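PDB 6BFI: VIN1, which binds actin filaments and may play a role in cell-cell adhesion, as a sponge member of the vinculin/alpha-catenin family. Local coordinates for residues A369-T374 / T414-D419; R439-K444 / A483-R488. All coordinates share one frame; numbering follows the deposited sequence.

Contact 1. Residues A369-T374 / T414-D419; sequences AERVAT and TARLAD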
ATOM      1  N   ALA A 369     -20.966   1.136  -3.517  1.00 51.15           N
ATOM      2  CA  ALA A 369     -21.326   2.531  -3.287  1.00 53.75           C
ATOM      3  C   ALA A 369     -22.599   2.651  -2.459  1.00 66.28           C
ATOM      4  O   ALA A 369     -22.762   3.619  -1.707  1.00 72.87           O
ATOM      5  CB  ALA A 369     -21.487   3.263  -4.617  1.00 54.76           C
ATOM      6  N   GLU A 370     -23.508   1.679  -2.575  1.00 65.65           N
ATOM      7  CA  GLU A 370     -24.727   1.708  -1.776  1.00 68.22           C
ATOM      8  C   GLU A 370     -24.436   1.373  -0.318  1.00 65.39           C
ATOM      9  O   GLU A 370     -24.962   2.027   0.593  1.00 66.70           O
ATOM     10  CB  GLU A 370     -25.758   0.742  -2.359  1.00 73.77           C
ATOM     11  CG  GLU A 370     -27.198   1.109  -2.042  1.00 81.47           C
ATOM     12  CD  GLU A 370     -28.182   0.030  -2.448  1.00 85.31           C
ATOM     13  OE1 GLU A 370     -27.803  -1.160  -2.423  1.00 83.98           O
ATOM     14  OE2 GLU A 370     -29.334   0.371  -2.791  1.00 92.06           O
ATOM     15  N   ARG A 371     -23.601   0.357  -0.077  1.00 63.26           N
ATOM     16  CA  ARG A 371     -23.169   0.063   1.286  1.00 58.21           C
ATOM     17  C   ARG A 371     -22.521   1.281   1.928  1.00 54.67           C
ATOM     18  O   ARG A 371     -22.785   1.591   3.096  1.00 52.08           O
ATOM     19  CB  ARG A 371     -22.201  -1.119   1.293  1.00 54.57           C
ATOM     20  CG  ARG A 371     -22.871  -2.481   1.399  1.00 63.44           C
ATOM     21  CD  ARG A 371     -23.396  -2.743   2.804  1.00 59.00           C
ATOM     22  NE  ARG A 371     -22.318  -2.835   3.784  1.00 59.95           N
ATOM     23  CZ  ARG A 371     -21.681  -3.960   4.099  1.00 58.06           C
ATOM     24  NH1 ARG A 371     -22.016  -5.101   3.508  1.00 58.75           N
ATOM     25  NH2 ARG A 371     -20.709  -3.946   5.003  1.00 51.16           N
ATOM     26  N   VAL A 372     -21.675   1.990   1.178  1.00 53.11           N
ATOM     27  CA  VAL A 372     -21.046   3.187   1.728  1.00 53.52           C
ATOM     28  C   VAL A 372     -22.090   4.268   1.992  1.00 57.59           C
ATOM     29  O   VAL A 372     -22.064   4.932   3.037  1.00 58.12           O
ATOM     30  CB  VAL A 372     -19.934   3.683   0.791  1.00 54.23           C
ATOM     31  CG1 VAL A 372     -19.381   5.012   1.276  1.00 54.10           C
ATOM     32  CG2 VAL A 372     -18.837   2.642   0.705  1.00 53.79           C
ATOM     33  N   ALA A 373     -23.028   4.457   1.059  1.00 55.36           N
ATOM     34  CA  ALA A 373     -24.067   5.465   1.250  1.00 61.19           C
ATOM     35  C   ALA A 373     -24.917   5.179   2.481  1.00 65.63           C
ATOM     36  O   ALA A 373     -25.416   6.112   3.120  1.00 64.37           O
ATOM     37  CB  ALA A 373     -24.952   5.554   0.008  1.00 66.96           C
ATOM     38  N   THR A 374     -25.088   3.904   2.835  1.00 65.58           N
ATOM     39  CA  THR A 374     -25.916   3.567   3.988  1.00 63.65           C
ATOM     40  C   THR A 374     -25.132   3.654   5.292  1.00 56.83           C
ATOM     41  O   THR A 374     -25.598   4.251   6.270  1.00 54.70           O
ATOM     42  CB  THR A 374     -26.502   2.166   3.821  1.00 64.27           C
ATOM     43  OG1 THR A 374     -27.306   2.124   2.635  1.00 62.87           O
ATOM     44  CG2 THR A 374     -27.360   1.803   5.026  1.00 63.98           C
ATOM     45  N   THR A 414     -19.829   0.996  14.713  1.00 47.01           N
ATOM     46  CA  THR A 414     -18.420   0.939  14.330  1.00 46.93           C
ATOM     47  C   THR A 414     -18.048  -0.416  13.736  1.00 46.69           C
ATOM     48  O   THR A 414     -17.230  -0.477  12.805  1.00 47.54           O
ATOM     49  CB  THR A 414     -17.529   1.269  15.530  1.00 44.47           C
ATOM     50  OG1 THR A 414     -16.152   1.187  15.144  1.00 47.02           O
ATOM     51  CG2 THR A 414     -17.786   0.313  16.690  1.00 43.52           C
ATOM     52  N   ALA A 415     -18.645  -1.503  14.233  1.00 48.91           N
ATOM     53  CA  ALA A 415     -18.435  -2.799  13.596  1.00 53.08           C
ATOM     54  C   ALA A 415     -18.884  -2.769  12.141  1.00 53.22           C
ATOM     55  O   ALA A 415     -18.213  -3.325  11.261  1.00 50.36           O
ATOM     56  CB  ALA A 415     -19.172  -3.895  14.364  1.00 45.10           C
ATOM     57  N   ARG A 416     -20.013  -2.107  11.864  1.00 53.47           N
ATOM     58  CA  ARG A 416     -20.492  -2.013  10.489  1.00 50.07           C
ATOM     59  C   ARG A 416     -19.552  -1.178   9.629  1.00 54.77           C
ATOM     60  O   ARG A 416     -19.307  -1.515   8.462  1.00 43.85           O
ATOM     61  CB  ARG A 416     -21.903  -1.428  10.464  1.00 48.10           C
ATOM     62  CG  ARG A 416     -22.524  -1.375   9.082  1.00 48.31           C
ATOM     63  CD  ARG A 416     -22.719  -2.768   8.508  1.00 55.56           C
ATOM     64  NE  ARG A 416     -23.557  -2.740   7.315  1.00 63.77           N
ATOM     65  CZ  ARG A 416     -24.076  -3.818   6.738  1.00 68.91           C
ATOM     66  NH1 ARG A 416     -23.845  -5.022   7.243  1.00 72.99           N
ATOM     67  NH2 ARG A 416     -24.834  -3.691   5.658  1.00 68.76           N
ATOM     68  N   LEU A 417     -19.020  -0.083  10.181  1.00 51.79           N
ATOM     69  CA  LEU A 417     -18.048   0.717   9.439  1.00 49.14           C
ATOM     70  C   LEU A 417     -16.838  -0.121   9.047  1.00 51.33           C
ATOM     71  O   LEU A 417     -16.402  -0.101   7.888  1.00 55.20           O
ATOM     72  CB  LEU A 417     -17.610   1.926  10.264  1.00 45.41           C
ATOM     73  CG  LEU A 417     -18.657   2.999  10.553  1.00 49.34           C
ATOM     74  CD1 LEU A 417     -18.019   4.153  11.315  1.00 49.97           C
ATOM     75  CD2 LEU A 417     -19.305   3.484   9.263  1.00 45.37           C
ATOM     76  N   ALA A 418     -16.284  -0.872  10.003  1.00 51.76           N
ATOM     77  CA  ALA A 418     -15.097  -1.669   9.701  1.00 48.89           C
ATOM     78  C   ALA A 418     -15.410  -2.782   8.706  1.00 50.96           C
ATOM     79  O   ALA A 418     -14.594  -3.080   7.823  1.00 48.81           O
ATOM     80  CB  ALA A 418     -14.507  -2.241  10.989  1.00 46.98           C
ATOM     81  N   ASP A 419     -16.587  -3.405   8.829  1.00 55.90           N
ATOM     82  CA  ASP A 419     -16.981  -4.434   7.870  1.00 60.90           C
ATOM     83  C   ASP A 419     -17.091  -3.861   6.463  1.00 59.91           C
ATOM     84  O   ASP A 419     -16.612  -4.467   5.498  1.00 60.94           O
ATOM     85  CB  ASP A 419     -18.305  -5.072   8.292  1.00 70.19           C
ATOM     86  CG  ASP A 419     -18.136  -6.077   9.414  1.00 80.69           C
ATOM     87  OD1 ASP A 419     -17.093  -6.034  10.101  1.00 87.66           O
ATOM     88  OD2 ASP A 419     -19.045  -6.912   9.608  1.00 88.06           O
TER
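R371 and R416 meet flat against each other, an arginine-arginine stack that illustrates how two like-charged groups can share a face when an acid is at hand. The guanidinium planes are only 19° apart and their centres 3.6 Å apart. CZ of R371 sits over the middle of the R416 group, while NH2 of R416 lies over the R371 plane but displaced toward its rim, 3.3 Å from R371 NE. This is a contact of two donors, not a bond. The two side chains cross at about a right angle. R416 leaves its helix with CG anti to the backbone N (chi1 -176°) and bends once, at chi2, whereas R371 is folded at both chi2 and chi3 to present its face.

What makes the stack tolerable is probably D375, whose OD2 forms salt bridges with NE of both arginines. R371 is held further by T420 OG1 at NH2 and by the carbonyl of L308 at NH1, so its rotation is well fixed. At the edge of the same guanidinium, R371 NH2 comes within 3.9 Å of the backbone C of D419, whose own carboxylate is salt-bridged to R446. A leucine in place of R371 would probably leave R416 without its flat partner and the L308 carbonyl without this donor.

The stack thus bridges helix 344-375 and helix 399-427. Beside it, V372 packs on helices 466-493 and 496-519, while T414 and L417 reach L445 of helix 432-449 and A418 touches R446 there.

Contact 2. Residues R439-K444 / A483-R488; sequences RKEAAK and AESMGR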
ATOM      1  N   ARG A 439      -7.298  -1.763   5.198  1.00 56.90           N
ATOM      2  CA  ARG A 439      -7.439  -2.781   6.234  1.00 58.85           C
ATOM      3  C   ARG A 439      -6.751  -2.354   7.525  1.00 60.13           C
ATOM      4  O   ARG A 439      -7.258  -2.616   8.625  1.00 56.11           O
ATOM      5  CB  ARG A 439      -6.881  -4.116   5.739  1.00 59.69           C
ATOM      6  CG  ARG A 439      -7.619  -4.692   4.539  1.00 58.92           C
ATOM      7  CD  ARG A 439      -7.218  -6.135   4.290  1.00 61.35           C
ATOM      8  NE  ARG A 439      -8.052  -6.774   3.277  1.00 62.56           N
ATOM      9  CZ  ARG A 439      -7.676  -6.982   2.021  1.00 65.58           C
ATOM     10  NH1 ARG A 439      -6.469  -6.607   1.615  1.00 64.74           N
ATOM     11  NH2 ARG A 439      -8.504  -7.572   1.170  1.00 73.75           N
ATOM     12  N   LYS A 440      -5.597  -1.687   7.413  1.00 63.35           N
ATOM     13  CA  LYS A 440      -4.906  -1.196   8.601  1.00 60.50           C
ATOM     14  C   LYS A 440      -5.756  -0.169   9.340  1.00 60.22           C
ATOM     15  O   LYS A 440      -5.905  -0.233  10.567  1.00 62.02           O
ATOM     16  CB  LYS A 440      -3.551  -0.603   8.213  1.00 63.90           C
ATOM     17  CG  LYS A 440      -2.622  -0.344   9.390  1.00 70.04           C
ATOM     18  CD  LYS A 440      -1.224   0.046   8.928  1.00 79.32           C
ATOM     19  CE  LYS A 440      -1.167   1.490   8.454  1.00 85.06           C
ATOM     20  NZ  LYS A 440      -1.304   2.453   9.584  1.00 87.07           N
ATOM     21  N   GLU A 441      -6.335   0.783   8.603  1.00 61.84           N
ATOM     22  CA  GLU A 441      -7.174   1.793   9.242  1.00 61.78           C
ATOM     23  C   GLU A 441      -8.419   1.177   9.870  1.00 57.36           C
ATOM     24  O   GLU A 441      -8.902   1.661  10.903  1.00 57.57           O
ATOM     25  CB  GLU A 441      -7.556   2.871   8.228  1.00 62.87           C
ATOM     26  CG  GLU A 441      -6.356   3.571   7.616  1.00 67.68           C
ATOM     27  CD  GLU A 441      -6.743   4.706   6.691  1.00 73.78           C
ATOM     28  OE1 GLU A 441      -5.897   5.595   6.457  1.00 80.30           O
ATOM     29  OE2 GLU A 441      -7.891   4.711   6.202  1.00 75.29           O
ATOM     30  N   ALA A 442      -8.945   0.105   9.274  1.00 54.14           N
ATOM     31  CA  ALA A 442     -10.083  -0.587   9.871  1.00 49.81           C
ATOM     32  C   ALA A 442      -9.687  -1.270  11.175  1.00 48.92           C
ATOM     33  O   ALA A 442     -10.396  -1.160  12.186  1.00 49.59           O
ATOM     34  CB  ALA A 442     -10.658  -1.600   8.880  1.00 49.35           C
ATOM     35  N   ALA A 443      -8.559  -1.987  11.172  1.00 48.57           N
ATOM     36  CA  ALA A 443      -8.099  -2.647  12.392  1.00 48.77           C
ATOM     37  C   ALA A 443      -7.831  -1.632  13.497  1.00 47.71           C
ATOM     38  O   ALA A 443      -8.129  -1.885  14.674  1.00 45.39           O
ATOM     39  CB  ALA A 443      -6.848  -3.475  12.104  1.00 51.89           C
ATOM     40  N   LYS A 444      -7.277  -0.472  13.135  1.00 48.67           N
ATOM     41  CA  LYS A 444      -7.112   0.603  14.106  1.00 49.14           C
ATOM     42  C   LYS A 444      -8.459   1.081  14.633  1.00 52.11           C
ATOM     43  O   LYS A 444      -8.612   1.326  15.837  1.00 53.54           O
ATOM     44  CB  LYS A 444      -6.333   1.760  13.480  1.00 57.14           C
ATOM     45  CG  LYS A 444      -6.593   3.104  14.138  1.00 67.61           C
ATOM     46  CD  LYS A 444      -5.540   4.134  13.765  1.00 74.51           C
ATOM     47  CE  LYS A 444      -5.867   5.484  14.383  1.00 77.98           C
ATOM     48  NZ  LYS A 444      -4.733   6.445  14.290  1.00 82.76           N
ATOM     49  N   ALA A 483     -12.077   7.103  12.327  1.00 48.64           N
ATOM     50  CA  ALA A 483     -13.238   6.787  11.502  1.00 49.31           C
ATOM     51  C   ALA A 483     -13.341   7.720  10.303  1.00 51.97           C
ATOM     52  O   ALA A 483     -13.736   7.295   9.211  1.00 51.74           O
ATOM     53  CB  ALA A 483     -14.508   6.851  12.349  1.00 47.34           C
ATOM     54  N   GLU A 484     -12.986   8.996  10.482  1.00 57.21           N
ATOM     55  CA  GLU A 484     -13.058   9.941   9.372  1.00 63.68           C
ATOM     56  C   GLU A 484     -11.965   9.676   8.342  1.00 64.21           C
ATOM     57  O   GLU A 484     -12.209   9.781   7.133  1.00 67.60           O
ATOM     58  CB  GLU A 484     -12.974  11.376   9.891  1.00 74.30           C
ATOM     59  CG  GLU A 484     -14.296  11.944  10.404  1.00 87.45           C
ATOM     60  CD  GLU A 484     -15.241  12.369   9.285  1.00 99.52           C
ATOM     61  OE1 GLU A 484     -14.961  12.066   8.104  1.00107.34           O
ATOM     62  OE2 GLU A 484     -16.267  13.016   9.588  1.00104.26           O
ATOM     63  N   SER A 485     -10.754   9.334   8.789  1.00 60.70           N
ATOM     64  CA  SER A 485      -9.702   9.008   7.829  1.00 56.94           C
ATOM     65  C   SER A 485     -10.030   7.726   7.069  1.00 54.79           C
ATOM     66  O   SER A 485      -9.866   7.663   5.839  1.00 53.72           O
ATOM     67  CB  SER A 485      -8.357   8.885   8.541  1.00 54.74           C
ATOM     68  OG  SER A 485      -8.351   7.770   9.410  1.00 57.78           O
ATOM     69  N   MET A 486     -10.499   6.696   7.782  1.00 52.83           N
ATOM     70  CA  MET A 486     -10.949   5.483   7.105  1.00 52.68           C
ATOM     71  C   MET A 486     -12.055   5.798   6.106  1.00 51.95           C
ATOM     72  O   MET A 486     -12.100   5.219   5.012  1.00 51.78           O
ATOM     73  CB  MET A 486     -11.429   4.452   8.126  1.00 49.84           C
ATOM     74  CG  MET A 486     -11.551   3.044   7.564  1.00 50.70           C
ATOM     75  SD  MET A 486     -12.448   1.928   8.657  1.00 52.25           S
ATOM     76  CE  MET A 486     -14.117   2.548   8.459  1.00 47.21           C
ATOM     77  N   GLY A 487     -12.947   6.726   6.461  1.00 47.65           N
ATOM     78  CA  GLY A 487     -13.975   7.146   5.525  1.00 42.34           C
ATOM     79  C   GLY A 487     -13.405   7.834   4.299  1.00 50.47           C
ATOM     80  O   GLY A 487     -13.923   7.677   3.192  1.00 54.27           O
ATOM     81  N   ARG A 488     -12.332   8.609   4.479  1.00 51.24           N
ATOM     82  CA  ARG A 488     -11.673   9.229   3.332  1.00 56.97           C
ATOM     83  C   ARG A 488     -11.083   8.178   2.401  1.00 57.67           C
ATOM     84  O   ARG A 488     -11.174   8.305   1.174  1.00 60.50           O
ATOM     85  CB  ARG A 488     -10.581  10.193   3.795  1.00 65.05           C
ATOM     86  CG  ARG A 488     -11.035  11.633   3.948  1.00 76.75           C
ATOM     87  CD  ARG A 488      -9.840  12.576   3.971  1.00 86.68           C
ATOM     88  NE  ARG A 488      -8.838  12.168   4.952  1.00 90.43           N
ATOM     89  CZ  ARG A 488      -8.827  12.567   6.220  1.00 93.77           C
ATOM     90  NH1 ARG A 488      -9.766  13.390   6.664  1.00 93.98           N
ATOM     91  NH2 ARG A 488      -7.877  12.144   7.043  1.00 96.41           N
TER
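Apolar contact between A442 and M486 brings helix 432-449 against helix 466-493. The thioether does the touching: SD of M486 rests 3.7 Å from A442 CA and 4.0 Å from A442 CB. M486 sends CG anti to its backbone N (chi1 -164°) and stays extended until a bend at chi3 (72°) turns CE aside from A442. Nearer the M486 backbone, its CG lies 4.1 Å from CB of E441, so that this first carbon of the acid also lies against the methionine.

The two segments run antiparallel, at 157° between their directions, with axes 9.4 Å apart at the closest, as neighbours in the helical bundles from which vinculin-family proteins are built. The closest CA pair of the two segments is E441 and M486, 5.7 Å apart.

Polar contact falls to E441, whose chain is extended beyond CG and spans the gap to the opposite backbone. There OE2 lies 3.3 Å from M486 CA and 3.6 Å from the carbonyl O of S485; the latter is a meeting of two acceptors. The carboxylate finds its hydrogen bond one turn on, from S489 OG to OE2. S485 turns its hydroxyl to its own helix, bonding to the carbonyl of A482.

Overall arrangement
Contact 1 and contact 2 follow one another along the chain, the first closing before the second opens, and their centres are about 12 Å apart. They are joined by direct packing: M486 of contact 2 places its CE 3.5 Å from the carbonyl O of L417 in contact 1, and the L417 and M486 side chains also touch. Helices 399-427 and 432-449 are consecutive, and helix 466-493 packs against both, M486 touching L417 and A421 on the first and L438 and L445 on the second. L445, already met by contact 1, also touches A483, and F376 lies against both L417 and M486.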